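Local coordinates for cell divisionFtsK/SpoIIIE (PDB 4NH0), which belongs to a type VII (ESX) secretion system that exports EsxA and EsxB, acts as a weak intrinsic ATPase and might be the translocase subunit, at residues E706-G711 against K886-A891; S458-E463 against A484-V489; S807-E812 against P832-V837; R1078-A1083 against S1106-E1111. All coordinates share one frame; numbering follows the deposited sequence.

The four contacts fall in three successive FtsK modules of one chain. Interaction 2 comes first along the sequence, in FtsK 1; interaction 1 then spans much of FtsK 2, with interaction 3 lying in the sequence between its two halves; interaction 4 follows in FtsK 3. Interactions 2 and 4 have centres about 89 Å apart, on opposite sides of the chain's centre. Even interactions 1 and 3, both in FtsK 2, have centres about 34 Å apart. Interactions 2, 3 and 4 occupy corresponding places: each joins the loop after one sheet strand (452-458, 801-807, 1072-1078) to a later segment, near the P-loop. Interaction 1 instead joins helix 877-891 to the loop leading into edge strand 710-714, away from the annotated sites.

Interaction 1 of 4, residues E706-G711 against K886-A891; sequences ELPHVG and KTIREA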
loop_
_atom_site.group_PDB
_atom_site.type_symbol
_atom_site.label_atom_id
_atom_site.label_comp_id
_atom_site.label_asym_id
_atom_site.label_seq_id
_atom_site.Cartn_x
_atom_site.Cartn_y
_atom_site.Cartn_z
ATOM N N GLU A 706 4.862 -7.881 16.806
ATOM C CA GLU A 706 5.354 -9.136 17.361
ATOM C C GLU A 706 5.903 -10.061 16.281
ATOM O O GLU A 706 6.357 -11.166 16.573
ATOM C CB GLU A 706 4.248 -9.842 18.146
ATOM C CG GLU A 706 3.805 -9.087 19.388
ATOM C CD GLU A 706 2.747 -9.831 20.178
ATOM O OE1 GLU A 706 3.001 -10.990 20.565
ATOM O OE2 GLU A 706 1.665 -9.255 20.414
ATOM N N LEU A 707 5.856 -9.608 15.032
ATOM C CA LEU A 707 6.472 -10.346 13.938
ATOM C C LEU A 707 7.976 -10.425 14.146
ATOM O O LEU A 707 8.593 -9.466 14.605
ATOM C CB LEU A 707 6.165 -9.687 12.592
ATOM C CG LEU A 707 4.879 -10.093 11.875
ATOM C CD1 LEU A 707 4.669 -9.229 10.647
ATOM C CD2 LEU A 707 4.929 -11.560 11.492
ATOM N N PRO A 708 8.574 -11.574 13.812
ATOM C CA PRO A 708 10.028 -11.710 13.914
ATOM C C PRO A 708 10.743 -10.916 12.826
ATOM O O PRO A 708 11.954 -10.714 12.903
ATOM C CB PRO A 708 10.250 -13.213 13.743
ATOM C CG PRO A 708 9.092 -13.666 12.926
ATOM C CD PRO A 708 7.931 -12.819 13.359
ATOM N N HIS A 709 9.990 -10.466 11.828
ATOM C CA HIS A 709 10.555 -9.706 10.718
ATOM C C HIS A 709 10.679 -8.221 11.043
ATOM O O HIS A 709 11.528 -7.529 10.485
ATOM C CB HIS A 709 9.707 -9.889 9.460
ATOM C CG HIS A 709 9.618 -11.308 8.992
ATOM N ND1 HIS A 709 8.833 -12.251 9.620
ATOM C CD2 HIS A 709 10.214 -11.943 7.957
ATOM C CE1 HIS A 709 8.949 -13.406 8.992
ATOM N NE2 HIS A 709 9.781 -13.248 7.979
ATOM N N VAL A 710 9.832 -7.728 11.941
ATOM C CA VAL A 710 9.893 -6.326 12.332
ATOM C C VAL A 710 10.826 -6.147 13.523
ATOM O O VAL A 710 11.022 -7.068 14.315
ATOM C CB VAL A 710 8.501 -5.763 12.678
ATOM C CG1 VAL A 710 7.519 -6.053 11.555
ATOM C CG2 VAL A 710 7.999 -6.341 13.985
ATOM N N GLY A 711 11.408 -4.959 13.638
ATOM C CA GLY A 711 12.336 -4.674 14.714
ATOM C C GLY A 711 11.908 -3.476 15.532
ATOM O O GLY A 711 12.316 -3.319 16.682
ATOM N N LYS A 886 0.959 -14.706 15.111
ATOM C CA LYS A 886 1.194 -15.787 16.059
ATOM C C LYS A 886 1.752 -17.019 15.357
ATOM O O LYS A 886 2.625 -17.706 15.884
ATOM C CB LYS A 886 -0.101 -16.144 16.791
ATOM C CG LYS A 886 0.062 -17.206 17.865
ATOM C CD LYS A 886 -1.283 -17.650 18.415
ATOM C CE LYS A 886 -1.111 -18.617 19.573
ATOM N NZ LYS A 886 -0.071 -19.643 19.286
ATOM N N THR A 887 1.244 -17.285 14.158
ATOM C CA THR A 887 1.650 -18.457 13.393
ATOM C C THR A 887 3.082 -18.330 12.884
ATOM O O THR A 887 3.859 -19.282 12.948
ATOM C CB THR A 887 0.711 -18.694 12.197
ATOM O OG1 THR A 887 -0.651 -18.646 12.639
ATOM C CG2 THR A 887 0.989 -20.045 11.559
ATOM N N ILE A 888 3.425 -17.149 12.381
ATOM C CA ILE A 888 4.747 -16.912 11.810
ATOM C C ILE A 888 5.833 -16.894 12.882
ATOM O O ILE A 888 6.915 -17.448 12.689
ATOM C CB ILE A 888 4.790 -15.585 11.030
ATOM C CG1 ILE A 888 3.698 -15.559 9.961
ATOM C CG2 ILE A 888 6.156 -15.380 10.393
ATOM C CD1 ILE A 888 3.670 -14.284 9.152
ATOM N N ARG A 889 5.538 -16.256 14.010
ATOM C CA ARG A 889 6.507 -16.137 15.094
ATOM C C ARG A 889 6.857 -17.497 15.686
ATOM O O ARG A 889 8.028 -17.807 15.903
ATOM C CB ARG A 889 5.975 -15.214 16.192
ATOM C CG ARG A 889 6.999 -14.891 17.268
ATOM C CD ARG A 889 6.414 -14.016 18.366
ATOM N NE ARG A 889 5.495 -14.751 19.230
ATOM C CZ ARG A 889 4.171 -14.671 19.154
ATOM N NH1 ARG A 889 3.605 -13.884 18.249
ATOM N NH2 ARG A 889 3.413 -15.376 19.981
ATOM N N GLU A 890 5.835 -18.307 15.941
ATOM C CA GLU A 890 6.023 -19.613 16.561
ATOM C C GLU A 890 6.641 -20.621 15.598
ATOM O O GLU A 890 7.120 -21.675 16.015
ATOM C CB GLU A 890 4.690 -20.144 17.089
ATOM C CG GLU A 890 4.136 -19.358 18.266
ATOM C CD GLU A 890 2.788 -19.872 18.729
ATOM O OE1 GLU A 890 2.225 -20.761 18.056
ATOM O OE2 GLU A 890 2.290 -19.388 19.768
ATOM N N ALA A 891 6.627 -20.296 14.310
ATOM C CA ALA A 891 7.208 -21.170 13.300
ATOM C C ALA A 891 8.682 -20.850 13.087
ATOM O O ALA A 891 9.417 -21.633 12.487
ATOM C CB ALA A 891 6.447 -21.050 11.994
#
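Glu706 OE1 and Arg889 NH1 form the polar link of this contact, a long salt bridge of 3.8 Å. The carboxylate oxygen sits 3.7 Å above the guanidinium plane, displaced toward its rim, with the two flat groups turned 33° apart. With the oxygen so far out of the plane, the pair is electrostatic and not hydrogen-bonded. The arginine chain starts with CG anti to the backbone N (chi1 -172°) and passes beside the preceding loop, its CD lying 3.4 Å from Glu706 O. An alanine in place of Arg889 would probably leave the Glu706 carboxylate without this opposite charge and open a gap beside the Glu706 carbonyl, although CB would still meet the proline.

The remainder of the contact is apolar. Pro708 brings CD and CG up to the helix, CD standing 4.0 Å from Arg889 CA, and the proline and arginine side chains cross at about a right angle. Ile888 is the buried anchor from the helix: its CD1 meets Leu707 CD2 at 3.8 Å, while its CG2 comes to the edge of the His709 ring, near the ring plane, 3.7 Å from CE1. The imidazole is held from another quarter, since His709 NE2 is hydrogen-bonded to His684 O, and Ile888 also touches Leu682 of helix 669-683.

The contact thus joins the C-terminal part of helix 877-891 to the loop entering strand 710-714, an outermost strand of the ten-stranded mixed sheet at the core of the second FtsK module, a P-loop NTPase fold.

Interaction 2 of 4, residues S458-E463 against A484-V489; sequences SQRLEE and AMESRV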
loop_
_atom_site.group_PDB
_atom_site.type_symbol
_atom_site.label_atom_id
_atom_site.label_comp_id
_atom_site.label_asym_id
_atom_site.label_seq_id
_atom_site.Cartn_x
_atom_site.Cartn_y
_atom_site.Cartn_z
ATOM N N SER A 458 -36.430 -5.166 -25.482
ATOM C CA SER A 458 -36.739 -3.985 -24.689
ATOM C C SER A 458 -38.228 -3.859 -24.414
ATOM O O SER A 458 -39.058 -4.326 -25.193
ATOM C CB SER A 458 -36.239 -2.721 -25.387
ATOM O OG SER A 458 -36.705 -1.566 -24.713
ATOM N N GLN A 459 -38.555 -3.221 -23.296
ATOM C CA GLN A 459 -39.938 -2.928 -22.954
ATOM C C GLN A 459 -40.521 -1.925 -23.938
ATOM O O GLN A 459 -41.661 -2.061 -24.379
ATOM C CB GLN A 459 -40.031 -2.390 -21.527
ATOM C CG GLN A 459 -41.431 -2.041 -21.071
ATOM C CD GLN A 459 -41.459 -1.555 -19.637
ATOM O OE1 GLN A 459 -40.976 -2.235 -18.731
ATOM N NE2 GLN A 459 -42.021 -0.371 -19.424
ATOM N N ARG A 460 -39.723 -0.920 -24.283
ATOM C CA ARG A 460 -40.147 0.107 -25.226
ATOM C C ARG A 460 -38.968 0.633 -26.042
ATOM O O ARG A 460 -37.833 0.656 -25.567
ATOM C CB ARG A 460 -40.839 1.257 -24.491
ATOM C CG ARG A 460 -41.309 2.361 -25.413
ATOM C CD ARG A 460 -42.183 3.378 -24.722
ATOM N NE ARG A 460 -42.758 2.874 -23.481
ATOM C CZ ARG A 460 -43.465 3.622 -22.643
ATOM N NH1 ARG A 460 -43.688 4.898 -22.928
ATOM N NH2 ARG A 460 -43.958 3.097 -21.530
ATOM N N LEU A 461 -39.250 1.062 -27.269
ATOM C CA LEU A 461 -38.218 1.485 -28.205
ATOM C C LEU A 461 -38.518 2.840 -28.848
ATOM O O LEU A 461 -39.677 3.225 -28.998
ATOM C CB LEU A 461 -38.057 0.426 -29.296
ATOM C CG LEU A 461 -36.775 0.434 -30.123
ATOM C CD1 LEU A 461 -35.597 0.063 -29.248
ATOM C CD2 LEU A 461 -36.898 -0.521 -31.299
ATOM N N GLU A 462 -37.462 3.564 -29.209
ATOM C CA GLU A 462 -37.577 4.739 -30.068
ATOM C C GLU A 462 -36.628 4.574 -31.260
ATOM O O GLU A 462 -35.560 3.975 -31.134
ATOM C CB GLU A 462 -37.276 6.029 -29.304
ATOM C CG GLU A 462 -37.540 5.959 -27.808
ATOM C CD GLU A 462 -37.899 7.311 -27.224
ATOM O OE1 GLU A 462 -37.724 8.321 -27.934
ATOM O OE2 GLU A 462 -38.354 7.365 -26.062
ATOM N N GLU A 463 -37.029 5.111 -32.411
ATOM C CA GLU A 463 -36.407 4.795 -33.702
ATOM C C GLU A 463 -34.912 5.089 -33.784
ATOM O O GLU A 463 -34.178 4.410 -34.520
ATOM C CB GLU A 463 -37.152 5.534 -34.828
ATOM C CG GLU A 463 -37.099 7.060 -34.769
ATOM C CD GLU A 463 -37.885 7.708 -35.902
ATOM O OE1 GLU A 463 -38.062 7.049 -36.948
ATOM O OE2 GLU A 463 -38.337 8.866 -35.747
ATOM N N ALA A 484 -48.305 3.187 -31.455
ATOM C CA ALA A 484 -48.489 2.682 -32.806
ATOM C C ALA A 484 -47.190 2.764 -33.599
ATOM O O ALA A 484 -46.907 1.900 -34.424
ATOM C CB ALA A 484 -49.594 3.451 -33.514
ATOM N N MET A 485 -46.398 3.798 -33.336
ATOM C CA MET A 485 -45.155 4.017 -34.071
ATOM C C MET A 485 -44.082 2.997 -33.700
ATOM O O MET A 485 -43.310 2.558 -34.552
ATOM C CB MET A 485 -44.635 5.436 -33.829
ATOM C CG MET A 485 -43.293 5.726 -34.481
ATOM S SD MET A 485 -42.870 7.479 -34.466
ATOM C CE MET A 485 -43.139 7.878 -32.741
ATOM N N GLU A 486 -44.037 2.620 -32.427
ATOM C CA GLU A 486 -43.087 1.617 -31.963
ATOM C C GLU A 486 -43.381 0.270 -32.601
ATOM O O GLU A 486 -42.470 -0.492 -32.924
ATOM C CB GLU A 486 -43.134 1.505 -30.446
ATOM C CG GLU A 486 -42.717 2.773 -29.745
ATOM C CD GLU A 486 -42.958 2.708 -28.260
ATOM O OE1 GLU A 486 -43.320 1.621 -27.766
ATOM O OE2 GLU A 486 -42.789 3.746 -27.587
ATOM N N SER A 487 -44.664 -0.020 -32.772
ATOM C CA SER A 487 -45.086 -1.204 -33.501
ATOM C C SER A 487 -44.630 -1.113 -34.952
ATOM O O SER A 487 -44.303 -2.120 -35.574
ATOM C CB SER A 487 -46.603 -1.366 -33.432
ATOM O OG SER A 487 -47.048 -2.345 -34.352
ATOM N N ARG A 488 -44.601 0.105 -35.481
ATOM C CA ARG A 488 -44.230 0.330 -36.873
ATOM C C ARG A 488 -42.732 0.170 -37.115
ATOM O O ARG A 488 -42.321 -0.496 -38.062
ATOM C CB ARG A 488 -44.676 1.721 -37.321
ATOM C CG ARG A 488 -46.181 1.885 -37.414
ATOM C CD ARG A 488 -46.558 3.310 -37.770
ATOM N NE ARG A 488 -46.078 3.677 -39.098
ATOM C CZ ARG A 488 -46.729 3.403 -40.223
ATOM N NH1 ARG A 488 -47.887 2.756 -40.179
ATOM N NH2 ARG A 488 -46.224 3.772 -41.392
ATOM N N VAL A 489 -41.917 0.778 -36.259
ATOM C CA VAL A 489 -40.471 0.786 -36.464
ATOM C C VAL A 489 -39.856 -0.610 -36.374
ATOM O O VAL A 489 -38.720 -0.821 -36.799
ATOM C CB VAL A 489 -39.760 1.703 -35.447
ATOM C CG1 VAL A 489 -40.237 3.138 -35.602
ATOM C CG2 VAL A 489 -39.989 1.210 -34.030
#
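Arg460 and Glu486 cross obliquely, the guanidinium and carboxylate planes 36° apart, and it is the aliphatic part of the arginine that meets the acid. Glu486 OE2 lies 3.0 Å from Arg460 CD, whereas the charged nitrogen NE is 4.2 Å from the same OE2. The charges are therefore neighbours without forming a salt bridge. CG of Arg460 stands anti to its backbone N (chi1 -180°), which sets the start of the chain beside the carboxylate; the guanidinium engages Phe482 in a cation-pi contact.

Glu486 also turns its CG toward the loop backbone, 3.2 Å from Leu461 O. An alanine in place of Glu486 would probably leave the Arg460 methylenes without the carboxylate they lie against and take away the negative charge near the guanidinium, although CB would remain near Leu461 O.

Farther along the helix, Val489 spreads its two methyls between two loop residues: CG1 rests 4.0 Å from Glu463 CB, and CG2 is at 4.5 Å from Leu461 CD2. Leu461 in turn packs on Leu308 and Ile310 of strand 306-310. Before these residues, Ser458 OG donates to Arg460 O at 2.6 Å, from above the carbonyl plane.

Helix 484-489 is thus laid over the loop leaving strand 452-458, in the first FtsK module of P-loop NTPase fold, with the Arg460 side chain about 6 Å from that of Ala312 in the predicted ATP site.

Interaction 3 of 4, residues S807-E812 against P832-V837; sequences SNKWSE and PYESEV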
loop_
_atom_site.group_PDB
_atom_site.type_symbol
_atom_site.label_atom_id
_atom_site.label_comp_id
_atom_site.label_asym_id
_atom_site.label_seq_id
_atom_site.Cartn_x
_atom_site.Cartn_y
_atom_site.Cartn_z
ATOM N N SER A 807 1.025 8.191 1.810
ATOM C CA SER A 807 0.454 9.497 2.106
ATOM C C SER A 807 -0.935 9.615 1.492
ATOM O O SER A 807 -1.450 8.657 0.918
ATOM C CB SER A 807 1.361 10.612 1.587
ATOM O OG SER A 807 0.836 11.886 1.912
ATOM N N ASN A 808 -1.539 10.792 1.613
ATOM C CA ASN A 808 -2.869 11.019 1.063
ATOM C C ASN A 808 -2.827 11.308 -0.432
ATOM O O ASN A 808 -3.478 10.629 -1.224
ATOM C CB ASN A 808 -3.561 12.167 1.798
ATOM C CG ASN A 808 -3.865 11.832 3.244
ATOM O OD1 ASN A 808 -4.892 11.227 3.550
ATOM N ND2 ASN A 808 -2.971 12.225 4.144
ATOM N N LYS A 809 -2.055 12.321 -0.811
ATOM C CA LYS A 809 -1.934 12.711 -2.209
ATOM C C LYS A 809 -0.497 12.558 -2.688
ATOM O O LYS A 809 0.440 12.696 -1.904
ATOM C CB LYS A 809 -2.398 14.155 -2.403
ATOM C CG LYS A 809 -3.497 14.591 -1.446
ATOM C CD LYS A 809 -3.772 16.079 -1.567
ATOM C CE LYS A 809 -4.824 16.531 -0.570
ATOM N NZ LYS A 809 -5.057 17.999 -0.644
ATOM N N TRP A 810 -0.324 12.276 -3.976
ATOM C CA TRP A 810 1.010 12.193 -4.559
ATOM C C TRP A 810 1.724 13.534 -4.442
ATOM O O TRP A 810 2.949 13.591 -4.345
ATOM C CB TRP A 810 0.945 11.762 -6.026
ATOM C CG TRP A 810 0.496 10.347 -6.239
ATOM C CD1 TRP A 810 -0.630 9.934 -6.887
ATOM C CD2 TRP A 810 1.167 9.158 -5.805
ATOM N NE1 TRP A 810 -0.702 8.563 -6.885
ATOM C CE2 TRP A 810 0.390 8.062 -6.228
ATOM C CE3 TRP A 810 2.350 8.914 -5.101
ATOM C CZ2 TRP A 810 0.755 6.745 -5.965
ATOM C CZ3 TRP A 810 2.711 7.605 -4.845
ATOM C CH2 TRP A 810 1.916 6.538 -5.275
ATOM N N SER A 811 0.946 14.611 -4.442
ATOM C CA SER A 811 1.491 15.958 -4.336
ATOM C C SER A 811 2.110 16.211 -2.965
ATOM O O SER A 811 2.859 17.169 -2.782
ATOM C CB SER A 811 0.403 16.995 -4.618
ATOM O OG SER A 811 -0.713 16.809 -3.765
ATOM N N GLU A 812 1.792 15.350 -2.003
ATOM C CA GLU A 812 2.343 15.474 -0.659
ATOM C C GLU A 812 3.769 14.938 -0.620
ATOM O O GLU A 812 4.541 15.266 0.280
ATOM C CB GLU A 812 1.459 14.746 0.354
ATOM C CG GLU A 812 0.067 15.349 0.478
ATOM C CD GLU A 812 -0.800 14.635 1.494
ATOM O OE1 GLU A 812 -0.301 13.706 2.161
ATOM O OE2 GLU A 812 -1.984 15.006 1.629
ATOM N N PRO A 832 -9.297 12.585 -8.884
ATOM C CA PRO A 832 -8.946 11.749 -10.039
ATOM C C PRO A 832 -7.744 12.278 -10.820
ATOM O O PRO A 832 -6.951 11.486 -11.335
ATOM C CB PRO A 832 -10.212 11.795 -10.895
ATOM C CG PRO A 832 -11.307 11.996 -9.898
ATOM C CD PRO A 832 -10.735 12.903 -8.854
ATOM N N TYR A 833 -7.614 13.600 -10.922
ATOM C CA TYR A 833 -6.372 14.201 -11.436
ATOM C C TYR A 833 -5.380 14.099 -10.283
ATOM O O TYR A 833 -5.768 13.679 -9.190
ATOM C CB TYR A 833 -6.617 15.650 -11.951
ATOM C CG TYR A 833 -5.456 16.392 -12.613
ATOM C CD1 TYR A 833 -4.263 15.756 -12.872
ATOM C CD2 TYR A 833 -5.596 17.716 -13.061
ATOM C CE1 TYR A 833 -3.183 16.425 -13.474
ATOM C CE2 TYR A 833 -4.542 18.388 -13.679
ATOM C CZ TYR A 833 -3.327 17.736 -13.873
ATOM O OH TYR A 833 -2.243 18.355 -14.469
ATOM N N GLU A 834 -4.116 14.429 -10.539
ATOM C CA GLU A 834 -2.999 14.256 -9.613
ATOM C C GLU A 834 -2.653 12.773 -9.516
ATOM O O GLU A 834 -1.763 12.377 -8.765
ATOM C CB GLU A 834 -3.307 14.841 -8.228
ATOM C CG GLU A 834 -3.012 16.331 -8.126
ATOM C CD GLU A 834 -3.387 16.899 -6.772
ATOM O OE1 GLU A 834 -3.848 16.124 -5.900
ATOM O OE2 GLU A 834 -3.194 18.117 -6.572
ATOM N N SER A 835 -3.352 11.959 -10.300
ATOM C CA SER A 835 -3.092 10.529 -10.337
ATOM C C SER A 835 -1.819 10.251 -11.118
ATOM O O SER A 835 -1.395 11.061 -11.941
ATOM C CB SER A 835 -4.267 9.772 -10.956
ATOM O OG SER A 835 -3.900 8.435 -11.253
ATOM N N GLU A 836 -1.214 9.097 -10.860
ATOM C CA GLU A 836 0.069 8.762 -11.464
ATOM C C GLU A 836 -0.069 7.680 -12.532
ATOM O O GLU A 836 0.921 7.252 -13.123
ATOM C CB GLU A 836 1.056 8.311 -10.385
ATOM C CG GLU A 836 2.512 8.587 -10.720
ATOM C CD GLU A 836 2.900 10.030 -10.484
ATOM O OE1 GLU A 836 2.395 10.630 -9.512
ATOM O OE2 GLU A 836 3.709 10.568 -11.268
ATOM N N VAL A 837 -1.298 7.255 -12.792
ATOM C CA VAL A 837 -1.558 6.321 -13.876
ATOM C C VAL A 837 -2.393 6.927 -14.995
ATOM O O VAL A 837 -1.867 7.304 -16.029
ATOM C CB VAL A 837 -2.268 5.078 -13.364
ATOM C CG1 VAL A 837 -2.291 4.024 -14.435
ATOM C CG2 VAL A 837 -1.550 4.556 -12.148
#
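Trp810 has its CG anti to the carbonyl carbon, and Glu836 has its CG anti to the backbone N with a bend at the next bond (chi2 79°) that turns CD back; the two residues meet with the glutamate over the indole. Glu836 CB is 4.2 Å from the centroid of the five-membered ring and 20° off its normal, a CH-pi contact. On that same face Glu836 OE1 stands 3.8 Å from Trp810 CG, offset toward the rim, and the carboxylate plane is nearly upright on the ring at 84°. The glutamate therefore presents one oxygen and its CB to the indole instead of lying flat on it.

The ring edge has a different neighbour. Glu834 O lies near the ring plane, 3.3 Å from Trp810 CD1, so the backbone of the second loop runs past the pyrrole side of the indole. Nearby, Ser811 OG approaches the Glu834 carboxylate only loosely, 3.9 Å from OE1.

The second loop is kept in shape by an ST turn, in which Ser835 OG accepts from Val837 N at 3.2 Å; that hydroxyl also bonds to Glu826 OE2. Glu826 OE1, on strand 823-827, takes the Glu836 N-H and, weakly, Trp810 NE1, so one acidic side chain reaches both partners of the indole contact, the tryptophan less firmly.

The buried tryptophan thereby joins the loops that follow strands 801-807 and 823-827 of the second FtsK module's sheet, its side chain about 9 Å from that of Lys669 in the P-loop that binds ATP.

Interaction 4 of 4, residues R1078-A1083 against S1106-E1111; sequences RSMGGA and SGNKDE
Gly1082 N donates to Glu1111 OE2 at 2.7 Å, the one hydrogen bond across this contact; the N-H...O angle is 149° and the donor sits above the carboxylate plane. The other oxygen, Glu1111 OE1, is bonded to Gly1084 N, so the acid spans two backbone amides. On the first segment itself, Arg1078 grips Gly1081 O end-on with both terminal nitrogens, NH1 at 3.1 Å and NH2 at 3.2 Å, and the carbonyl lies almost in the guanidinium plane. Gly1081 O and Gly1082 N belong to one peptide, which is thus held by a cation at its oxygen and an anion at its N-H, a setting likely to enhance its polarisation.

That peptide is the central one of a type II beta turn from Met1080 to Ala1083, closed by Ala1083 N to Met1080 O at 3.2 Å. Gly1082 has the positive phi (67°) that favours glycine at its place in the turn. The turn follows strand 1072-1078 of the third FtsK module, a P-loop NTPase fold, while the opposing loop follows strand 1102-1104; there Ser1106 OG is hydrogen-bonded to Asp949 and lies near Cys952 of the ATP site.

Van der Waals contact centres on Met1080, whose chain bends at chi2 (55°). Its CG rests 3.7 Å from Gly1107 CA, where a beta carbon would collide with the sulfur. Beyond the sulfur, Met1080 CE is 3.6 Å from Asn1108 O and 3.7 Å from Glu1111 CG, the methionine and glutamate side chains sliding past each other in opposite directions.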
loop_
_atom_site.group_PDB
_atom_site.type_symbol
_atom_site.label_atom_id
_atom_site.label_comp_id
_atom_site.label_asym_id
_atom_site.label_seq_id
_atom_site.Cartn_x
_atom_site.Cartn_y
_atom_site.Cartn_z
ATOM N N ARG A 1078 24.921 26.208 35.616
ATOM C CA ARG A 1078 23.921 27.128 36.139
ATOM C C ARG A 1078 22.521 26.536 36.047
ATOM O O ARG A 1078 22.211 25.797 35.114
ATOM C CB ARG A 1078 23.973 28.461 35.389
ATOM C CG ARG A 1078 23.136 29.555 36.031
ATOM C CD ARG A 1078 23.036 30.787 35.153
ATOM N NE ARG A 1078 22.231 31.824 35.791
ATOM C CZ ARG A 1078 20.920 31.731 35.988
ATOM N NH1 ARG A 1078 20.264 30.648 35.598
ATOM N NH2 ARG A 1078 20.264 32.720 36.577
ATOM N N SER A 1079 21.676 26.867 37.021
ATOM C CA SER A 1079 20.292 26.417 37.017
ATOM C C SER A 1079 19.527 27.011 35.843
ATOM O O SER A 1079 20.030 27.884 35.137
ATOM C CB SER A 1079 19.599 26.783 38.330
ATOM O OG SER A 1079 18.253 26.342 38.333
ATOM N N MET A 1080 18.303 26.540 35.644
ATOM C CA MET A 1080 17.507 26.950 34.497
ATOM C C MET A 1080 16.797 28.280 34.730
ATOM O O MET A 1080 16.618 29.068 33.802
ATOM C CB MET A 1080 16.485 25.869 34.156
ATOM C CG MET A 1080 15.833 26.064 32.811
ATOM S SD MET A 1080 17.069 26.185 31.511
ATOM C CE MET A 1080 16.086 26.914 30.213
ATOM N N GLY A 1081 16.399 28.524 35.974
ATOM C CA GLY A 1081 15.640 29.712 36.321
ATOM C C GLY A 1081 16.351 31.020 36.037
ATOM O O GLY A 1081 17.424 31.287 36.576
ATOM N N GLY A 1082 15.746 31.839 35.182
ATOM C CA GLY A 1082 16.286 33.148 34.861
ATOM C C GLY A 1082 17.599 33.092 34.108
ATOM O O GLY A 1082 18.351 34.067 34.085
ATOM N N ALA A 1083 17.877 31.950 33.490
ATOM C CA ALA A 1083 19.108 31.771 32.734
ATOM C C ALA A 1083 19.135 32.670 31.506
ATOM O O ALA A 1083 20.177 33.219 31.156
ATOM C CB ALA A 1083 19.273 30.317 32.328
ATOM N N SER A 1106 17.609 19.789 30.494
ATOM C CA SER A 1106 16.179 19.941 30.723
ATOM C C SER A 1106 15.841 21.344 31.209
ATOM O O SER A 1106 16.553 21.915 32.033
ATOM C CB SER A 1106 15.688 18.904 31.734
ATOM O OG SER A 1106 14.295 19.028 31.961
ATOM N N GLY A 1107 14.750 21.896 30.691
ATOM C CA GLY A 1107 14.307 23.219 31.087
ATOM C C GLY A 1107 12.956 23.574 30.504
ATOM O O GLY A 1107 12.143 22.696 30.218
ATOM N N ASN A 1108 12.710 24.867 30.337
ATOM C CA ASN A 1108 11.487 25.327 29.698
ATOM C C ASN A 1108 11.771 26.429 28.686
ATOM O O ASN A 1108 12.845 27.029 28.682
ATOM C CB ASN A 1108 10.477 25.807 30.741
ATOM C CG ASN A 1108 10.996 26.962 31.567
ATOM O OD1 ASN A 1108 12.203 27.112 31.757
ATOM N ND2 ASN A 1108 10.084 27.785 32.069
ATOM N N LYS A 1109 10.787 26.689 27.836
ATOM C CA LYS A 1109 10.947 27.548 26.671
ATOM C C LYS A 1109 10.780 29.014 27.044
ATOM O O LYS A 1109 11.039 29.906 26.235
ATOM C CB LYS A 1109 9.947 27.169 25.562
ATOM C CG LYS A 1109 9.751 25.661 25.294
ATOM C CD LYS A 1109 8.976 24.921 26.389
ATOM C CE LYS A 1109 8.573 23.519 25.969
ATOM N NZ LYS A 1109 8.232 22.695 27.164
ATOM N N ASP A 1110 10.352 29.251 28.281
ATOM C CA ASP A 1110 10.168 30.601 28.794
ATOM C C ASP A 1110 11.484 31.371 28.811
ATOM O O ASP A 1110 11.499 32.599 28.730
ATOM C CB ASP A 1110 9.573 30.561 30.202
ATOM C CG ASP A 1110 8.130 30.095 30.215
ATOM O OD1 ASP A 1110 7.489 30.103 29.143
ATOM O OD2 ASP A 1110 7.636 29.724 31.301
ATOM N N GLU A 1111 12.587 30.640 28.923
ATOM C CA GLU A 1111 13.907 31.250 28.996
ATOM C C GLU A 1111 14.465 31.545 27.609
ATOM O O GLU A 1111 15.514 32.175 27.475
ATOM C CB GLU A 1111 14.866 30.346 29.768
ATOM C CG GLU A 1111 14.405 30.010 31.177
ATOM C CD GLU A 1111 14.586 31.163 32.142
ATOM O OE1 GLU A 1111 15.330 32.108 31.810
ATOM O OE2 GLU A 1111 13.983 31.123 33.235
#